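Local coordinates for D-alanyl-D-alanine carboxypeptidase (Penicillin binding protein) family protein (Francisella tularensis subsp. tularensis, PDB 6OSU), which probably trims the terminal D-alanine from peptidoglycan precursor peptides during bacterial cell-wall synthesis, as a serine carboxypeptidase of the S11 family, at residues I89-A95 against I130-Y135. Numbering follows the deposited sequence.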
loop_
_atom_site.group_PDB
_atom_site.type_symbol
_atom_site.label_atom_id
_atom_site.label_comp_id
_atom_site.label_asym_id
_atom_site.label_seq_id
_atom_site.Cartn_x
_atom_site.Cartn_y
_atom_site.Cartn_z
ATOM N N ILE A 89 25.526 -8.850 -7.859
ATOM C CA ILE A 89 24.909 -10.071 -8.374
ATOM C C ILE A 89 25.410 -10.317 -9.790
ATOM O O ILE A 89 25.392 -9.389 -10.610
ATOM C CB ILE A 89 23.374 -9.981 -8.353
ATOM C CG1 ILE A 89 22.868 -10.030 -6.917
ATOM C CG2 ILE A 89 22.755 -11.102 -9.174
ATOM C CD1 ILE A 89 22.080 -8.825 -6.552
ATOM N N PRO A 90 25.847 -11.530 -10.119
ATOM C CA PRO A 90 26.185 -11.834 -11.511
ATOM C C PRO A 90 24.931 -11.928 -12.366
ATOM O O PRO A 90 23.881 -12.393 -11.916
ATOM C CB PRO A 90 26.902 -13.185 -11.414
ATOM C CG PRO A 90 26.321 -13.816 -10.180
ATOM C CD PRO A 90 26.055 -12.684 -9.224
ATOM N N ILE A 91 25.047 -11.474 -13.606
ATOM C CA ILE A 91 23.947 -11.512 -14.561
ATOM C C ILE A 91 24.162 -12.719 -15.462
ATOM O O ILE A 91 25.105 -12.750 -16.260
ATOM C CB ILE A 91 23.863 -10.219 -15.379
ATOM C CG1 ILE A 91 23.901 -8.998 -14.458
ATOM C CG2 ILE A 91 22.609 -10.219 -16.241
ATOM C CD1 ILE A 91 22.755 -8.929 -13.475
ATOM N N SER A 92 23.292 -13.718 -15.336
ATOM C CA SER A 92 23.347 -14.867 -16.224
ATOM C C SER A 92 22.879 -14.481 -17.624
ATOM O O SER A 92 22.224 -13.454 -17.832
ATOM C CB SER A 92 22.481 -16.005 -15.684
ATOM O OG SER A 92 21.119 -15.619 -15.608
ATOM N N GLU A 93 23.226 -15.326 -18.598
ATOM C CA GLU A 93 22.714 -15.118 -19.947
ATOM C C GLU A 93 21.207 -15.322 -20.004
ATOM O O GLU A 93 20.534 -14.711 -20.842
ATOM C CB GLU A 93 23.422 -16.043 -20.936
ATOM C CG GLU A 93 24.445 -15.325 -21.805
ATOM C CD GLU A 93 25.609 -16.210 -22.202
ATOM O OE1 GLU A 93 25.366 -17.344 -22.669
ATOM O OE2 GLU A 93 26.768 -15.774 -22.038
ATOM N N ASN A 94 20.662 -16.164 -19.123
ATOM C CA ASN A 94 19.213 -16.302 -19.037
ATOM C C ASN A 94 18.567 -14.979 -18.651
ATOM O O ASN A 94 17.599 -14.541 -19.281
ATOM C CB ASN A 94 18.841 -17.394 -18.033
ATOM C CG ASN A 94 17.343 -17.497 -17.817
ATOM O OD1 ASN A 94 16.596 -17.823 -18.738
ATOM N ND2 ASN A 94 16.896 -17.219 -16.598
ATOM N N ALA A 95 19.104 -14.319 -17.623
ATOM C CA ALA A 95 18.538 -13.053 -17.173
ATOM C C ALA A 95 18.664 -11.981 -18.248
ATOM O O ALA A 95 17.675 -11.332 -18.611
ATOM C CB ALA A 95 19.219 -12.603 -15.880
ATOM N N ILE A 130 14.757 -11.301 -12.904
ATOM C CA ILE A 130 15.255 -12.666 -13.038
ATOM C C ILE A 130 16.629 -12.802 -12.392
ATOM O O ILE A 130 16.949 -13.840 -11.798
ATOM C CB ILE A 130 15.273 -13.075 -14.524
ATOM C CG1 ILE A 130 13.843 -13.190 -15.057
ATOM C CG2 ILE A 130 16.032 -14.380 -14.728
ATOM C CD1 ILE A 130 12.916 -13.962 -14.137
ATOM N N ALA A 131 17.457 -11.757 -12.486
ATOM C CA ALA A 131 18.795 -11.823 -11.903
ATOM C C ALA A 131 18.734 -11.885 -10.382
ATOM O O ALA A 131 19.526 -12.595 -9.754
ATOM C CB ALA A 131 19.632 -10.630 -12.362
ATOM N N LEU A 132 17.804 -11.145 -9.771
ATOM C CA LEU A 132 17.633 -11.230 -8.323
ATOM C C LEU A 132 17.062 -12.582 -7.915
ATOM O O LEU A 132 17.476 -13.156 -6.899
ATOM C CB LEU A 132 16.728 -10.102 -7.829
ATOM C CG LEU A 132 17.327 -8.697 -7.811
ATOM C CD1 LEU A 132 16.232 -7.652 -7.649
ATOM C CD2 LEU A 132 18.359 -8.576 -6.703
ATOM N N ALA A 133 16.117 -13.107 -8.698
ATOM C CA ALA A 133 15.471 -14.367 -8.348
ATOM C C ALA A 133 16.454 -15.529 -8.412
ATOM O O ALA A 133 16.498 -16.366 -7.502
ATOM C CB ALA A 133 14.278 -14.616 -9.270
ATOM N N GLU A 134 17.249 -15.600 -9.483
ATOM C CA GLU A 134 18.238 -16.667 -9.604
ATOM C C GLU A 134 19.227 -16.658 -8.446
ATOM O O GLU A 134 19.684 -17.720 -8.011
ATOM C CB GLU A 134 18.988 -16.547 -10.931
ATOM C CG GLU A 134 18.154 -16.846 -12.168
ATOM C CD GLU A 134 18.975 -16.800 -13.448
ATOM O OE1 GLU A 134 19.812 -15.881 -13.593
ATOM O OE2 GLU A 134 18.791 -17.693 -14.302
ATOM N N TYR A 135 19.565 -15.475 -7.927
ATOM C CA TYR A 135 20.570 -15.383 -6.875
ATOM C C TYR A 135 20.009 -15.814 -5.523
ATOM O O TYR A 135 20.660 -16.558 -4.780
ATOM C CB TYR A 135 21.113 -13.957 -6.798
ATOM C CG TYR A 135 22.262 -13.800 -5.833
ATOM C CD1 TYR A 135 23.572 -13.996 -6.248
ATOM C CD2 TYR A 135 22.039 -13.459 -4.505
ATOM C CE1 TYR A 135 24.628 -13.857 -5.369
ATOM C CE2 TYR A 135 23.090 -13.318 -3.617
ATOM C CZ TYR A 135 24.381 -13.517 -4.054
ATOM O OH TYR A 135 25.430 -13.377 -3.172
HETATM O O HOH W 1 21.363 -13.660 -13.558
#
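Glu-134 takes Ser-92, the last residue before the short helix 93-96, on one carboxylate oxygen and Asn-94, in that helix, on the other. OE1 accepts from the hydroxyl of Ser-92, with OG modelled only 2.4 Å away, a separation whose exact value is doubtful. OE2 takes the side-chain amide of Asn-94, whose ND2 lies 3.0 Å off; the bond is bent (144°), and the donor comes from well above the carboxylate plane. A chi1 of 175° sets the amide of Asn-94 opposite its own backbone N and carries ND2 to this oxygen.

Ser-92 does double duty. It is also the N-cap of helix 93-96, its OG accepting from Ala-95 N at 3.1 Å in a fairly straight bond. A water completes the network: it accepts from Ser-92 N and donates to Pro-90 O and to Glu-134 OE1, the last at 2.7 Å. OE1 thus has the water and, if the very short contact is taken at face value, the Ser-92 hydroxyl, and OE2 has the Asn-94 amide.

Around Ala-95 and Ile-89 the contact is apolar. The methyl of Ala-95 packs on Ile-130 CG2 and Ala-131 CB, and Ile-91 CD1 reaches Ala-131 CB at 3.7 Å. Further along, Ile-89 places CG1 over one face of the Tyr-135 ring in a CH-pi contact, 4.2 Å from its centroid, while its CD1 meets Leu-132 CD2.

All this lies in the carboxypeptidase region, the side chain of Ile-130 about 8 Å from that of Lys-67, the predicted proton acceptor, without touching it. The contact joins the antiparallel pair of strands 88-90 and 110-112 to helix 126-137: Ile-89 is hydrogen-bonded through its backbone to Val-111, and Leu-116 of helix 113-123 touches both Ile-89 and Leu-132.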